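Long-range contacts in polyphosphate kinase (PDB 2O8R), which probably transfers the terminal phosphate of ATP reversibly onto a growing polyphosphate chain, with magnesium as cofactor: residues Y230-S235 against G273-E278; L375-V380 against V400-E405. The protein carries 3 engineered substitutions. All coordinates share one frame; numbering follows the deposited sequence.

Interaction 1: Y230-S235 against G273-E278; sequences YSIKVS and GRMPDE
Tyr230 meets selenomethionine Met275 through one face of its ring. CG of Met275 lies 3.6 Å from the ring centroid and 20° off the normal, a CH-pi contact shifted from the centre toward the CG side of the ring. The first torsion of Tyr230 (chi1 -36°) puts its CG anti to the carbonyl carbon, beside the backbone N, and its CB points toward the 273-278 loop.

Beyond CG the Met275 chain is extended. The selenium sits obliquely to the ring, 5.0 Å from the centroid, in a Met-aromatic contact, and the extended chain carries CE to the notch between Tyr230 and Ile232. There CE is 3.7 Å from CD2 of Tyr230 and 3.9 Å from CG2 of Ile232. The bumps are thus CG, lying over the ring, and CE, lying between CB and CD2 of Tyr230 and CG2 of the isoleucine two residues on.

At the phenolic end the ring crosses Pro276 at about a right angle, and CD of the proline comes 3.5 Å from OH of Tyr230. The carbonyl O of Arg274 approaches CE1 of Tyr230 obliquely at 3.9 Å. No hydrogen bond links the two segments; apolar, CH-pi and Met-aromatic contacts join them.

Strand 225-235 runs between strands 163-169 and 268-272, pairing antiparallel with both. Met275 also touches Ala165 and Tyr230 touches Arg167, both on strand 163-169. The loop leaving strand 268-272 therefore folds back over the sheet before Pro276, at the N-cap, starts helix 277-283.

Interaction 2: L375-V380 against V400-E405; sequences LTQYRV and VSVFVE
Leu375 and Val402 lie side by side on one face of a parallel strand pair, pointing the same way, with Leu375 CD2 3.7 Å from Val402 CG2. On that face Gln377 crosses Val402 obliquely, its CB 3.9 Å from Val402 CG1. Thr376 and Phe403 occupy the other face, Thr376 OG1 bonded to Ala440 O and Thr442 N.

The backbone ladder runs Leu375 N to Ser401 O, Phe403 N to Leu375 O and Gln377 N to Phe403 O, the last bent to 147°. A weak 3.4 Å bond from Glu405 N to Gln377 O follows.

Past the ends, Glu405 crosses Tyr378 obliquely, carboxylate and ring planes 77° apart. CG of Glu405 sits between the backbone N and the carbonyl carbon (chi1 57°), 3.5 Å from Tyr378 O; Glu405 CD stands 3.6 Å from Tyr378 CD1, at the ring edge. Val380 turns back across Val404 at about a right angle, Val380 CG1 3.8 Å from Val404 CG2. Arg379, predicted to bind magnesium, has Tyr378 CE2 over one face of its guanidinium, toward the rim. The side chain of Glu405 lies about 4 Å from that of His439, the predicted phosphohistidine, placing these strand ends beside the probable active site.

The pair forms a beta-alpha-beta unit with helix 385-395, which packs on Leu375 and Gln377; strands 442-447 and 428-431 flank it, and helix 416-425 meets Val380.

In the fold
Interaction 1 comes first along the chain and closes before interaction 2 opens. Their centres are 44 Å apart, on opposite sides of the chain's centre, and their nearest atoms stay about 19 Å apart. They share no sheet. The 230-235/273-278 contact belongs to the middle domain, where a loop packs against a mixed sheet away from the predicted ATP, magnesium and phosphohistidine sites. The 375-380/400-405 contact lies in C-terminal domain 1, of the phospholipase D clan, where parallel strands carry their loops to the predicted catalytic histidine. Interaction 1 thus joins a loop to the sheet of its domain, while interaction 2 sits at strand ends beside the probable phosphate-transfer site.

Interaction 1: Y230-S235 against G273-E278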
# COMPACT_ATOMS: atom_id res chain seq x y z
N TYR A 230 0.53 29.60 -13.78
CA TYR A 230 1.92 29.22 -13.54
C TYR A 230 1.96 28.10 -12.52
O TYR A 230 1.23 28.13 -11.52
CB TYR A 230 2.71 30.41 -13.01
CG TYR A 230 2.32 31.75 -13.58
CD1 TYR A 230 3.02 32.31 -14.65
CD2 TYR A 230 1.25 32.48 -13.05
CE1 TYR A 230 2.67 33.54 -15.17
CE2 TYR A 230 0.89 33.71 -13.57
CZ TYR A 230 1.61 34.24 -14.63
OH TYR A 230 1.26 35.46 -15.15
N SER A 231 2.80 27.10 -12.78
CA SER A 231 2.93 25.95 -11.89
C SER A 231 3.79 26.37 -10.73
O SER A 231 4.82 27.02 -10.91
CB SER A 231 3.58 24.76 -12.60
OG SER A 231 2.84 24.37 -13.74
N ILE A 232 3.36 26.00 -9.54
CA ILE A 232 4.14 26.22 -8.34
C ILE A 232 4.28 24.94 -7.54
O ILE A 232 3.52 23.99 -7.73
CB ILE A 232 3.54 27.32 -7.45
CG1 ILE A 232 2.07 27.02 -7.14
CG2 ILE A 232 3.72 28.69 -8.11
CD1 ILE A 232 1.48 27.87 -6.04
N LYS A 233 5.27 24.93 -6.65
CA LYS A 233 5.58 23.80 -5.78
C LYS A 233 6.28 24.35 -4.55
O LYS A 233 7.14 25.23 -4.65
CB LYS A 233 6.50 22.84 -6.53
CG LYS A 233 7.18 21.76 -5.68
CD LYS A 233 8.15 20.96 -6.54
CE LYS A 233 9.16 20.20 -5.71
NZ LYS A 233 8.55 19.03 -5.01
N VAL A 234 5.91 23.86 -3.38
CA VAL A 234 6.61 24.23 -2.16
C VAL A 234 7.13 22.97 -1.49
O VAL A 234 6.41 21.98 -1.42
CB VAL A 234 5.71 25.07 -1.20
CG1 VAL A 234 4.35 24.44 -1.02
CG2 VAL A 234 6.37 25.29 0.15
N SER A 235 8.39 22.97 -1.07
CA SER A 235 8.88 21.94 -0.15
C SER A 235 8.88 22.56 1.23
O SER A 235 9.27 23.71 1.38
CB SER A 235 10.30 21.50 -0.49
OG SER A 235 10.48 21.26 -1.88
N GLY A 273 9.40 30.25 -14.09
CA GLY A 273 10.08 31.54 -14.19
C GLY A 273 9.42 32.67 -14.96
O GLY A 273 9.79 33.84 -14.78
N ARG A 274 8.45 32.34 -15.80
CA ARG A 274 7.66 33.35 -16.51
C ARG A 274 6.78 34.15 -15.55
O ARG A 274 6.16 35.12 -15.96
CB ARG A 274 6.77 32.69 -17.57
CG ARG A 274 7.50 32.01 -18.71
CD ARG A 274 6.58 31.06 -19.48
NE ARG A 274 5.96 31.68 -20.66
CZ ARG A 274 6.44 31.59 -21.90
NH1 ARG A 274 7.55 30.90 -22.15
NH2 ARG A 274 5.80 32.18 -22.91
N MSE A 275 6.72 33.73 -14.28
CA MSE A 275 5.82 34.32 -13.30
C MSE A 275 6.33 35.67 -12.85
O MSE A 275 7.48 35.78 -12.40
CB MSE A 275 5.69 33.42 -12.09
CG MSE A 275 4.33 33.45 -11.45
SE MSE A 275 4.29 32.62 -9.69
CE MSE A 275 2.47 32.01 -9.62
N PRO A 276 5.50 36.72 -12.99
CA PRO A 276 5.79 38.05 -12.45
C PRO A 276 5.83 38.03 -10.92
O PRO A 276 5.18 37.20 -10.29
CB PRO A 276 4.60 38.89 -12.93
CG PRO A 276 4.04 38.13 -14.09
CD PRO A 276 4.22 36.70 -13.72
N ASP A 277 6.60 38.95 -10.33
CA ASP A 277 6.78 38.95 -8.87
C ASP A 277 5.55 39.44 -8.12
O ASP A 277 5.36 39.10 -6.94
CB ASP A 277 8.01 39.77 -8.46
CG ASP A 277 9.24 39.42 -9.26
OD1 ASP A 277 9.21 39.60 -10.50
OD2 ASP A 277 10.23 38.97 -8.66
N GLU A 278 4.70 40.22 -8.79
CA GLU A 278 3.45 40.69 -8.19
C GLU A 278 2.60 39.51 -7.72
O GLU A 278 2.04 39.53 -6.63
CB GLU A 278 2.65 41.56 -9.16
CG GLU A 278 3.35 42.82 -9.60
CD GLU A 278 3.90 42.72 -11.01
OE1 GLU A 278 3.10 42.77 -11.97
OE2 GLU A 278 5.13 42.58 -11.16

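Interaction 2: L375-V380 against V400-E405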
# COMPACT_ATOMS: atom_id res chain seq x y z
N LEU A 375 16.98 -11.66 14.12
CA LEU A 375 17.44 -10.77 13.06
C LEU A 375 17.16 -9.27 13.26
O LEU A 375 16.33 -8.84 14.08
CB LEU A 375 16.93 -11.24 11.69
CG LEU A 375 15.70 -10.58 11.08
CD1 LEU A 375 15.62 -10.90 9.59
CD2 LEU A 375 14.46 -11.04 11.79
N THR A 376 17.88 -8.46 12.50
CA THR A 376 17.65 -7.04 12.52
C THR A 376 16.76 -6.68 11.33
O THR A 376 16.72 -7.42 10.36
CB THR A 376 18.99 -6.28 12.51
OG1 THR A 376 19.80 -6.76 11.44
CG2 THR A 376 19.73 -6.52 13.81
N GLN A 377 16.04 -5.57 11.44
CA GLN A 377 15.14 -5.08 10.39
C GLN A 377 15.04 -3.55 10.49
O GLN A 377 14.89 -3.03 11.60
CB GLN A 377 13.74 -5.68 10.57
CG GLN A 377 13.42 -6.88 9.70
CD GLN A 377 12.55 -6.54 8.49
OE1 GLN A 377 12.00 -7.42 7.84
NE2 GLN A 377 12.42 -5.25 8.20
N TYR A 378 15.14 -2.84 9.37
CA TYR A 378 15.02 -1.37 9.39
C TYR A 378 13.70 -0.92 10.01
O TYR A 378 13.69 -0.21 11.01
CB TYR A 378 15.18 -0.76 8.00
CG TYR A 378 14.86 0.73 7.95
CD1 TYR A 378 15.66 1.66 8.61
CD2 TYR A 378 13.75 1.20 7.25
CE1 TYR A 378 15.36 3.01 8.57
CE2 TYR A 378 13.45 2.55 7.20
CZ TYR A 378 14.26 3.46 7.87
OH TYR A 378 13.96 4.81 7.83
N ARG A 379 12.59 -1.36 9.41
CA ARG A 379 11.25 -1.16 9.95
C ARG A 379 10.49 -2.48 9.95
O ARG A 379 10.84 -3.41 9.23
CB ARG A 379 10.46 -0.20 9.06
CG ARG A 379 10.55 1.26 9.44
CD ARG A 379 9.43 2.06 8.79
NE ARG A 379 9.42 1.91 7.34
CZ ARG A 379 9.88 2.82 6.48
NH1 ARG A 379 10.38 3.96 6.93
NH2 ARG A 379 9.83 2.58 5.18
N VAL A 380 9.44 -2.54 10.77
CA VAL A 380 8.34 -3.48 10.54
C VAL A 380 7.09 -2.67 10.21
O VAL A 380 6.48 -2.05 11.07
CB VAL A 380 8.12 -4.47 11.72
CG1 VAL A 380 8.47 -3.84 13.05
CG2 VAL A 380 6.67 -5.00 11.71
N VAL A 400 11.74 -16.46 18.45
CA VAL A 400 11.95 -15.51 17.34
C VAL A 400 12.02 -14.05 17.80
O VAL A 400 11.03 -13.50 18.28
CB VAL A 400 10.87 -15.67 16.24
CG1 VAL A 400 11.12 -14.69 15.10
CG2 VAL A 400 10.83 -17.09 15.70
N SER A 401 13.18 -13.42 17.64
CA SER A 401 13.34 -12.01 18.00
C SER A 401 13.65 -11.14 16.79
O SER A 401 14.44 -11.53 15.93
CB SER A 401 14.46 -11.84 19.01
OG SER A 401 14.77 -13.07 19.62
N VAL A 402 13.02 -9.96 16.72
CA VAL A 402 13.33 -8.99 15.67
C VAL A 402 13.72 -7.64 16.28
O VAL A 402 12.91 -7.01 16.96
CB VAL A 402 12.15 -8.77 14.71
CG1 VAL A 402 12.52 -7.76 13.64
CG2 VAL A 402 11.71 -10.06 14.08
N PHE A 403 14.96 -7.22 16.03
CA PHE A 403 15.48 -5.96 16.54
C PHE A 403 15.36 -4.92 15.48
O PHE A 403 16.00 -5.03 14.44
CB PHE A 403 16.95 -6.10 16.97
CG PHE A 403 17.13 -6.95 18.18
CD1 PHE A 403 17.21 -6.38 19.43
CD2 PHE A 403 17.16 -8.33 18.06
CE1 PHE A 403 17.34 -7.18 20.56
CE2 PHE A 403 17.29 -9.13 19.18
CZ PHE A 403 17.38 -8.55 20.43
N VAL A 404 14.54 -3.91 15.77
CA VAL A 404 14.16 -2.90 14.78
C VAL A 404 14.73 -1.53 15.15
O VAL A 404 14.45 -1.00 16.23
CB VAL A 404 12.62 -2.77 14.67
CG1 VAL A 404 12.24 -1.88 13.49
CG2 VAL A 404 11.95 -4.13 14.54
N GLU A 405 15.49 -0.95 14.22
CA GLU A 405 16.20 0.30 14.47
C GLU A 405 15.36 1.58 14.48
O GLU A 405 15.90 2.67 14.67
CB GLU A 405 17.37 0.48 13.50
CG GLU A 405 16.99 0.46 12.02
CD GLU A 405 18.13 0.90 11.11
OE1 GLU A 405 18.50 2.10 11.14
OE2 GLU A 405 18.65 0.06 10.34